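Local coordinates for hypothetical protein (Staphylococcus aureus subsp. aureus, PDB 1QYI) that is of unknown function but belongs to the haloacid dehalogenase-like superfamily, so it is probably a hydrolase, at residues D9-S14 and F319-S324; K308-V313 and A331-A336; G335-G340 and H358-I363. All blocks are in the same frame, centred on the assembly; numbering follows the deposited sequence.

Starting from the N terminus, the chain leaves strand 3-6 through the loop 9-14, then runs through some 300 residues, many of them helical, before 319-324 returns beside that loop and closes contact 1, the longest of the three closures. Contact 2 crosses it in sequence: 308-313 precedes strand 318-322, and its partner 331-336 follows; Ile320 of contact 1 packs on Ala331 and Ile334. Gly335 and Ala336 are shared with contact 3, where a further short excursion through helix 351-356 returns as 358-363 beside strand 337-341. Together they tie the central parallel sheet, from the loop after strand 3-6 out to its edge, to helix 325-334.

Contact 1: residues D9-S14 and F319-S324; sequences DGVFLS and FIVGDS
Asp323 reaches across to the backbone of Asp9 and Gly10, and nearly all the polar character of this contact lies along its side chain. CB sits 3.7 Å from Gly10 O. CG, held between the backbone N and the carbonyl carbon (chi1 59°), lies 3.5 Å from Gly10 CA. The two oxygens then part: OD2 rests on Gly10 CA at 3.3 Å, while OD1 comes within 3.1 Å of Asp9 O. Those last two atoms are both acceptors, so their closeness is not a hydrogen bond. Beside this polar patch, Val11 sets CG2 against Val321 O and Gly322 CA, 3.8 Å from each, and its CG1 faces Val321 CG1 at 4.4 Å. The side chain of Asp9 turns away to a salt bridge with Arg240, and Gly10 O is hydrogen-bonded by Thr343. Asp7 OD2 also lies close to Asp323 OD1. Asp7 and Asp9 form the DxD signature of haloacid dehalogenase-like enzymes, the second aspartate opening this loop, and Gly322-Asp323 the GD signature. In such enzymes carboxylates and a backbone carbonyl placed like these bind magnesium, so the gathering of oxygens is consistent with a cation site.

Contact 2: residues K308-V313 and A331-A336; sequences KQDNIV and AQKIGA
Lys333 and Ile334, at the C-terminal end of helix 325-334, meet the loop 308-313 through backbone and side chains. Two backbone hydrogen bonds join loop and helix end. Asn311 N donates to Lys333 O at 2.9 Å in an almost straight bond lying in the carbonyl plane; Val313 N donates to Ile334 O at 3.1 Å, more bent at hydrogen. The lysine leaves the helix with CG anti to its backbone N (chi1 162°), then bends at each later torsion and crosses the Asp310 side chain obliquely. Its CD and CE lie against Asp310 OD1, whereas NZ stays 4.0 Å from that oxygen, too far for a salt bridge. Ile334 holds CG1 between its backbone N and carbonyl carbon (chi1 71°), which sets that atom 3.9 Å from Val313 CG2. The same valine methyl touches Ala336 CB at 4.0 Å, and Ile312 CG1 approaches Ile334 CB at 4.1 Å. Gly335, with positive phi, turns the chain out of the helix, its CA 3.7 Å from Asn311 ND2. A water donates to Asp310 OD1 and, weakly, to Lys333 O. Pro287 covers Lys333 and Ile334, and Leu294 and Tyr295 of helix 288-295 back Val313. Carbonyls at a helix end, which have no further turn to bond, are taken up by loop N-H groups, and the opposite charges of Asp310 and Lys333 probably attract at longer range.

Contact 3: residues G335-G340 and H358-I363; sequences GATFIG and HADYVI
Asp360 points its carboxylate at the start of strand 337-340. CG, anti to its own carbonyl carbon (chi1 -63°), lies 3.5 Å from Phe338 N. OD2 accepts that N-H in a nearly straight bond, but the modelled 2.5 Å is very short and that length is doubtful. The same OD2 is 3.8 Å from Thr337 CG2. The other oxygen, OD1, forms a salt bridge with Lys315, giving the carboxylate a second partner.

The close packing lies along the paired strands and the two rings. Tyr361 presents its ring edge to Thr337: CG2 lies near the ring plane, 3.6 Å from CE1, while Tyr361 OH is hydrogen-bonded to Leu376 O. From there the strands run parallel. Gly340 N donates to Tyr361 O at 2.9 Å, tilted from the carbonyl plane, and Ile363 N donates to Gly340 O at 2.7 Å, almost straight at hydrogen (177°). On the face carrying Ile339 and Tyr361 the two CB atoms are 4.2 Å apart. On the face toward Leu328, Ala359 CB meets the edge of the Phe338 ring, in its plane, 3.8 Å from CD2.

The loose side is that of Val362, which gives up little surface across the contact, and of His358. The histidine, exposed and with positive phi, ends helix 351-356 in a Schellman motif.

The arrangement is a beta-alpha-beta crossover, strand 337-341 to helix 351-356 to strand 361-363, that adds the edge strand to the parallel sheet. Val372 of helix 369-373 covers Ile339, Tyr361 and Ile363, Leu328 and Ala331 of helix 325-334 lie against Phe338 on the other face, and strand 318-322 flanks 337-341 on the inner side.

Contact 1: residues D9-S14 and F319-S324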
loop_
_atom_site.group_PDB
_atom_site.type_symbol
_atom_site.label_atom_id
_atom_site.label_comp_id
_atom_site.label_asym_id
_atom_site.label_seq_id
_atom_site.Cartn_x
_atom_site.Cartn_y
_atom_site.Cartn_z
ATOM N N ASP A 9 -9.146 2.385 2.940
ATOM C CA ASP A 9 -8.178 3.456 3.055
ATOM C C ASP A 9 -8.813 4.750 2.607
ATOM O O ASP A 9 -9.549 4.782 1.617
ATOM C CB ASP A 9 -6.914 3.190 2.228
ATOM C CG ASP A 9 -6.069 2.056 2.793
ATOM O OD1 ASP A 9 -6.043 1.875 4.033
ATOM O OD2 ASP A 9 -5.416 1.354 1.989
ATOM N N GLY A 10 -8.521 5.810 3.360
ATOM C CA GLY A 10 -9.057 7.123 3.069
ATOM C C GLY A 10 -10.403 7.333 3.732
ATOM O O GLY A 10 -10.970 8.420 3.636
ATOM N N VAL A 11 -10.905 6.297 4.408
ATOM C CA VAL A 11 -12.204 6.351 5.081
ATOM C C VAL A 11 -12.116 5.960 6.556
ATOM O O VAL A 11 -12.411 6.756 7.448
ATOM C CB VAL A 11 -13.225 5.392 4.413
ATOM C CG1 VAL A 11 -14.516 5.370 5.213
ATOM C CG2 VAL A 11 -13.491 5.816 2.984
ATOM N N PHE A 12 -11.731 4.707 6.785
ATOM C CA PHE A 12 -11.604 4.141 8.123
ATOM C C PHE A 12 -10.147 4.129 8.569
ATOM O O PHE A 12 -9.832 4.444 9.721
ATOM C CB PHE A 12 -12.134 2.706 8.124
ATOM C CG PHE A 12 -13.635 2.599 7.985
ATOM C CD1 PHE A 12 -14.473 2.821 9.085
ATOM C CD2 PHE A 12 -14.212 2.235 6.767
ATOM C CE1 PHE A 12 -15.863 2.675 8.979
ATOM C CE2 PHE A 12 -15.598 2.087 6.651
ATOM C CZ PHE A 12 -16.431 2.308 7.765
ATOM N N LEU A 13 -9.260 3.748 7.654
ATOM C CA LEU A 13 -7.828 3.672 7.945
ATOM C C LEU A 13 -7.021 4.467 6.922
ATOM O O LEU A 13 -7.520 4.786 5.849
ATOM C CB LEU A 13 -7.376 2.216 7.899
ATOM C CG LEU A 13 -8.215 1.140 8.597
ATOM C CD1 LEU A 13 -7.614 -0.214 8.256
ATOM C CD2 LEU A 13 -8.249 1.350 10.117
ATOM N N SER A 14 -5.779 4.792 7.251
ATOM C CA SER A 14 -4.949 5.519 6.306
ATOM C C SER A 14 -3.853 4.587 5.825
ATOM O O SER A 14 -3.746 3.462 6.308
ATOM C CB SER A 14 -4.355 6.775 6.944
ATOM O OG SER A 14 -3.713 6.481 8.169
ATOM N N PHE A 319 -25.338 3.641 -1.670
ATOM C CA PHE A 319 -24.518 4.808 -1.351
ATOM C C PHE A 319 -23.067 4.356 -1.177
ATOM O O PHE A 319 -22.727 3.636 -0.227
ATOM C CB PHE A 319 -24.965 5.442 -0.035
ATOM C CG PHE A 319 -26.344 6.022 -0.073
ATOM C CD1 PHE A 319 -26.594 7.210 -0.746
ATOM C CD2 PHE A 319 -27.400 5.369 0.550
ATOM C CE1 PHE A 319 -27.867 7.738 -0.794
ATOM C CE2 PHE A 319 -28.673 5.892 0.505
ATOM C CZ PHE A 319 -28.908 7.079 -0.173
ATOM N N ILE A 320 -22.207 4.794 -2.082
ATOM C CA ILE A 320 -20.803 4.445 -2.014
ATOM C C ILE A 320 -20.073 5.557 -1.272
ATOM O O ILE A 320 -20.170 6.729 -1.635
ATOM C CB ILE A 320 -20.232 4.245 -3.421
ATOM C CG1 ILE A 320 -20.743 2.919 -3.975
ATOM C CG2 ILE A 320 -18.718 4.283 -3.382
ATOM C CD1 ILE A 320 -20.306 2.625 -5.397
ATOM N N VAL A 321 -19.354 5.161 -0.222
ATOM C CA VAL A 321 -18.599 6.066 0.645
ATOM C C VAL A 321 -17.100 5.858 0.474
ATOM O O VAL A 321 -16.525 4.869 0.949
ATOM C CB VAL A 321 -18.969 5.835 2.141
ATOM C CG1 VAL A 321 -18.115 6.716 3.049
ATOM C CG2 VAL A 321 -20.446 6.111 2.362
ATOM N N GLY A 322 -16.466 6.802 -0.206
ATOM C CA GLY A 322 -15.045 6.688 -0.428
ATOM C C GLY A 322 -14.393 8.037 -0.564
ATOM O O GLY A 322 -15.031 9.073 -0.410
ATOM N N ASP A 323 -13.112 8.020 -0.886
ATOM C CA ASP A 323 -12.371 9.253 -1.021
ATOM C C ASP A 323 -11.713 9.369 -2.386
ATOM O O ASP A 323 -11.426 10.467 -2.849
ATOM C CB ASP A 323 -11.307 9.312 0.074
ATOM C CG ASP A 323 -10.350 8.142 0.005
ATOM O OD1 ASP A 323 -10.812 6.976 -0.107
ATOM O OD2 ASP A 323 -9.129 8.390 0.070
ATOM N N SER A 324 -11.465 8.234 -3.027
ATOM C CA SER A 324 -10.820 8.250 -4.328
ATOM C C SER A 324 -11.804 8.527 -5.436
ATOM O O SER A 324 -13.003 8.245 -5.331
ATOM C CB SER A 324 -10.135 6.919 -4.614
ATOM O OG SER A 324 -11.091 5.932 -4.947
#

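Contact 2: residues K308-V313 and A331-A336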
loop_
_atom_site.group_PDB
_atom_site.type_symbol
_atom_site.label_atom_id
_atom_site.label_comp_id
_atom_site.label_asym_id
_atom_site.label_seq_id
_atom_site.Cartn_x
_atom_site.Cartn_y
_atom_site.Cartn_z
ATOM N N LYS A 308 -22.538 -7.147 -16.287
ATOM C CA LYS A 308 -23.646 -6.269 -15.916
ATOM C C LYS A 308 -23.193 -5.213 -14.918
ATOM O O LYS A 308 -23.193 -5.446 -13.700
ATOM C CB LYS A 308 -24.795 -7.059 -15.293
ATOM C CG LYS A 308 -25.558 -7.956 -16.238
ATOM C CD LYS A 308 -26.871 -8.422 -15.592
ATOM C CE LYS A 308 -27.588 -9.474 -16.451
ATOM N NZ LYS A 308 -26.811 -10.761 -16.552
ATOM N N GLN A 309 -22.816 -4.047 -15.435
ATOM C CA GLN A 309 -22.347 -2.951 -14.591
ATOM C C GLN A 309 -23.044 -1.613 -14.855
ATOM O O GLN A 309 -23.200 -0.810 -13.940
ATOM C CB GLN A 309 -20.834 -2.776 -14.769
ATOM C CG GLN A 309 -20.040 -4.017 -14.416
ATOM C CD GLN A 309 -18.569 -3.886 -14.719
ATOM O OE1 GLN A 309 -17.745 -4.552 -14.097
ATOM N NE2 GLN A 309 -18.231 -3.036 -15.678
ATOM N N ASP A 310 -23.471 -1.383 -16.093
ATOM C CA ASP A 310 -24.112 -0.120 -16.429
ATOM C C ASP A 310 -25.496 0.105 -15.825
ATOM O O ASP A 310 -26.462 -0.570 -16.177
ATOM C CB ASP A 310 -24.167 0.068 -17.950
ATOM C CG ASP A 310 -22.780 0.151 -18.576
ATOM O OD1 ASP A 310 -21.883 0.801 -17.989
ATOM O OD2 ASP A 310 -22.577 -0.421 -19.666
ATOM N N ASN A 311 -25.568 1.070 -14.907
ATOM C CA ASN A 311 -26.813 1.454 -14.233
ATOM C C ASN A 311 -27.663 0.263 -13.779
ATOM O O ASN A 311 -28.806 0.117 -14.197
ATOM C CB ASN A 311 -27.634 2.343 -15.166
ATOM C CG ASN A 311 -28.780 3.024 -14.454
ATOM O OD1 ASN A 311 -29.722 3.505 -15.086
ATOM N ND2 ASN A 311 -28.702 3.085 -13.121
ATOM N N ILE A 312 -27.110 -0.576 -12.915
ATOM C CA ILE A 312 -27.830 -1.742 -12.448
ATOM C C ILE A 312 -28.521 -1.512 -11.106
ATOM O O ILE A 312 -29.139 -2.425 -10.557
ATOM C CB ILE A 312 -26.885 -2.943 -12.314
ATOM C CG1 ILE A 312 -25.751 -2.606 -11.337
ATOM C CG2 ILE A 312 -26.339 -3.316 -13.683
ATOM C CD1 ILE A 312 -24.935 -3.801 -10.891
ATOM N N VAL A 313 -28.411 -0.298 -10.571
ATOM C CA VAL A 313 -29.031 0.016 -9.286
ATOM C C VAL A 313 -29.629 1.419 -9.276
ATOM O O VAL A 313 -29.199 2.292 -10.026
ATOM C CB VAL A 313 -27.999 -0.083 -8.123
ATOM C CG1 VAL A 313 -27.368 -1.474 -8.093
ATOM C CG2 VAL A 313 -26.921 0.988 -8.280
ATOM N N ALA A 331 -19.354 4.482 -8.968
ATOM C CA ALA A 331 -20.719 4.724 -8.507
ATOM C C ALA A 331 -21.539 5.323 -9.648
ATOM O O ALA A 331 -22.663 4.898 -9.902
ATOM C CB ALA A 331 -20.716 5.657 -7.295
ATOM N N GLN A 332 -20.978 6.300 -10.352
ATOM C CA GLN A 332 -21.691 6.900 -11.473
ATOM C C GLN A 332 -21.929 5.828 -12.536
ATOM O O GLN A 332 -22.884 5.920 -13.307
ATOM C CB GLN A 332 -20.892 8.057 -12.054
ATOM C CG GLN A 332 -20.563 9.115 -11.009
ATOM C CD GLN A 332 -20.108 10.426 -11.617
ATOM O OE1 GLN A 332 -19.462 10.447 -12.665
ATOM N NE2 GLN A 332 -20.419 11.528 -10.947
ATOM N N LYS A 333 -21.067 4.809 -12.554
ATOM C CA LYS A 333 -21.161 3.693 -13.498
ATOM C C LYS A 333 -22.352 2.778 -13.257
ATOM O O LYS A 333 -23.144 2.527 -14.165
ATOM C CB LYS A 333 -19.876 2.851 -13.452
ATOM C CG LYS A 333 -20.022 1.446 -14.053
ATOM C CD LYS A 333 -20.409 1.468 -15.528
ATOM C CE LYS A 333 -19.182 1.543 -16.430
ATOM N NZ LYS A 333 -18.291 0.361 -16.255
ATOM N N ILE A 334 -22.453 2.259 -12.035
ATOM C CA ILE A 334 -23.528 1.339 -11.647
ATOM C C ILE A 334 -24.815 2.063 -11.278
ATOM O O ILE A 334 -25.835 1.426 -11.029
ATOM C CB ILE A 334 -23.140 0.477 -10.425
ATOM C CG1 ILE A 334 -23.097 1.356 -9.166
ATOM C CG2 ILE A 334 -21.810 -0.198 -10.675
ATOM C CD1 ILE A 334 -22.814 0.583 -7.883
ATOM N N GLY A 335 -24.759 3.388 -11.215
ATOM C CA GLY A 335 -25.943 4.160 -10.880
ATOM C C GLY A 335 -26.183 4.376 -9.396
ATOM O O GLY A 335 -27.313 4.635 -8.986
ATOM N N ALA A 336 -25.137 4.288 -8.580
ATOM C CA ALA A 336 -25.300 4.488 -7.144
ATOM C C ALA A 336 -24.960 5.909 -6.717
ATOM O O ALA A 336 -24.224 6.623 -7.403
ATOM C CB ALA A 336 -24.436 3.501 -6.381
HETATM O O HOH W 1 -22.654 3.526 -17.329
HETATM O O HOH W 2 -28.998 5.274 -11.216
#

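Contact 3: residues G335-G340 and H358-I363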
loop_
_atom_site.group_PDB
_atom_site.type_symbol
_atom_site.label_atom_id
_atom_site.label_comp_id
_atom_site.label_asym_id
_atom_site.label_seq_id
_atom_site.Cartn_x
_atom_site.Cartn_y
_atom_site.Cartn_z
ATOM N N GLY A 335 -24.759 3.388 -11.215
ATOM C CA GLY A 335 -25.943 4.160 -10.880
ATOM C C GLY A 335 -26.183 4.376 -9.396
ATOM O O GLY A 335 -27.313 4.635 -8.986
ATOM N N ALA A 336 -25.137 4.288 -8.580
ATOM C CA ALA A 336 -25.300 4.488 -7.144
ATOM C C ALA A 336 -24.960 5.909 -6.717
ATOM O O ALA A 336 -24.224 6.623 -7.403
ATOM C CB ALA A 336 -24.436 3.501 -6.381
ATOM N N THR A 337 -25.506 6.322 -5.577
ATOM C CA THR A 337 -25.225 7.655 -5.063
ATOM C C THR A 337 -23.816 7.658 -4.491
ATOM O O THR A 337 -23.427 6.740 -3.762
ATOM C CB THR A 337 -26.222 8.066 -3.960
ATOM O OG1 THR A 337 -27.494 8.367 -4.554
ATOM C CG2 THR A 337 -25.719 9.294 -3.208
ATOM N N PHE A 338 -23.042 8.684 -4.832
ATOM C CA PHE A 338 -21.673 8.777 -4.343
ATOM C C PHE A 338 -21.478 9.888 -3.314
ATOM O O PHE A 338 -21.941 11.007 -3.495
ATOM C CB PHE A 338 -20.695 8.997 -5.505
ATOM C CG PHE A 338 -19.258 9.129 -5.064
ATOM C CD1 PHE A 338 -18.541 8.006 -4.621
ATOM C CD2 PHE A 338 -18.645 10.385 -5.022
ATOM C CE1 PHE A 338 -17.240 8.132 -4.140
ATOM C CE2 PHE A 338 -17.346 10.529 -4.544
ATOM C CZ PHE A 338 -16.633 9.399 -4.096
ATOM N N ILE A 339 -20.796 9.556 -2.225
ATOM C CA ILE A 339 -20.509 10.522 -1.193
ATOM C C ILE A 339 -19.021 10.447 -0.872
ATOM O O ILE A 339 -18.538 9.454 -0.330
ATOM C CB ILE A 339 -21.388 10.309 0.070
ATOM C CG1 ILE A 339 -20.688 10.954 1.285
ATOM C CG2 ILE A 339 -21.699 8.846 0.264
ATOM C CD1 ILE A 339 -21.528 10.995 2.533
ATOM N N GLY A 340 -18.299 11.504 -1.249
ATOM C CA GLY A 340 -16.859 11.559 -1.040
ATOM C C GLY A 340 -16.396 12.084 0.306
ATOM O O GLY A 340 -16.997 13.003 0.872
ATOM N N HIS A 358 -18.714 15.942 -10.367
ATOM C CA HIS A 358 -20.121 15.848 -9.987
ATOM C C HIS A 358 -20.368 14.811 -8.903
ATOM O O HIS A 358 -21.141 13.874 -9.094
ATOM C CB HIS A 358 -20.994 15.508 -11.202
ATOM C CG HIS A 358 -20.627 16.260 -12.445
ATOM N ND1 HIS A 358 -19.738 15.762 -13.377
ATOM C CD2 HIS A 358 -21.020 17.469 -12.903
ATOM C CE1 HIS A 358 -19.602 16.638 -14.358
ATOM N NE2 HIS A 358 -20.365 17.682 -14.098
ATOM N N ALA A 359 -19.699 14.967 -7.767
ATOM C CA ALA A 359 -19.883 14.038 -6.663
ATOM C C ALA A 359 -21.181 14.427 -5.976
ATOM O O ALA A 359 -21.388 15.594 -5.630
ATOM C CB ALA A 359 -18.716 14.128 -5.693
ATOM N N ASP A 360 -22.060 13.448 -5.789
ATOM C CA ASP A 360 -23.358 13.698 -5.159
ATOM C C ASP A 360 -23.218 14.503 -3.867
ATOM O O ASP A 360 -23.944 15.475 -3.658
ATOM C CB ASP A 360 -24.074 12.368 -4.893
ATOM C CG ASP A 360 -24.377 11.617 -6.165
ATOM O OD1 ASP A 360 -25.124 12.171 -7.001
ATOM O OD2 ASP A 360 -23.876 10.484 -6.334
ATOM N N TYR A 361 -22.289 14.094 -3.005
ATOM C CA TYR A 361 -22.054 14.792 -1.750
ATOM C C TYR A 361 -20.585 14.733 -1.414
ATOM O O TYR A 361 -19.863 13.871 -1.900
ATOM C CB TYR A 361 -22.840 14.151 -0.602
ATOM C CG TYR A 361 -24.292 13.966 -0.909
ATOM C CD1 TYR A 361 -24.740 12.817 -1.548
ATOM C CD2 TYR A 361 -25.218 14.952 -0.598
ATOM C CE1 TYR A 361 -26.073 12.651 -1.869
ATOM C CE2 TYR A 361 -26.557 14.795 -0.917
ATOM C CZ TYR A 361 -26.977 13.641 -1.552
ATOM O OH TYR A 361 -28.304 13.459 -1.866
ATOM N N VAL A 362 -20.143 15.668 -0.588
ATOM C CA VAL A 362 -18.758 15.689 -0.156
ATOM C C VAL A 362 -18.785 15.964 1.348
ATOM O O VAL A 362 -19.369 16.945 1.803
ATOM C CB VAL A 362 -17.946 16.770 -0.909
ATOM C CG1 VAL A 362 -16.527 16.834 -0.370
ATOM C CG2 VAL A 362 -17.912 16.446 -2.395
ATOM N N ILE A 363 -18.169 15.072 2.117
ATOM C CA ILE A 363 -18.135 15.193 3.570
ATOM C C ILE A 363 -16.689 15.330 4.060
ATOM O O ILE A 363 -15.769 14.890 3.380
ATOM C CB ILE A 363 -18.868 13.956 4.199
ATOM C CG1 ILE A 363 -19.982 14.442 5.105
ATOM C CG2 ILE A 363 -17.917 13.060 4.967
ATOM C CD1 ILE A 363 -20.964 15.335 4.396
#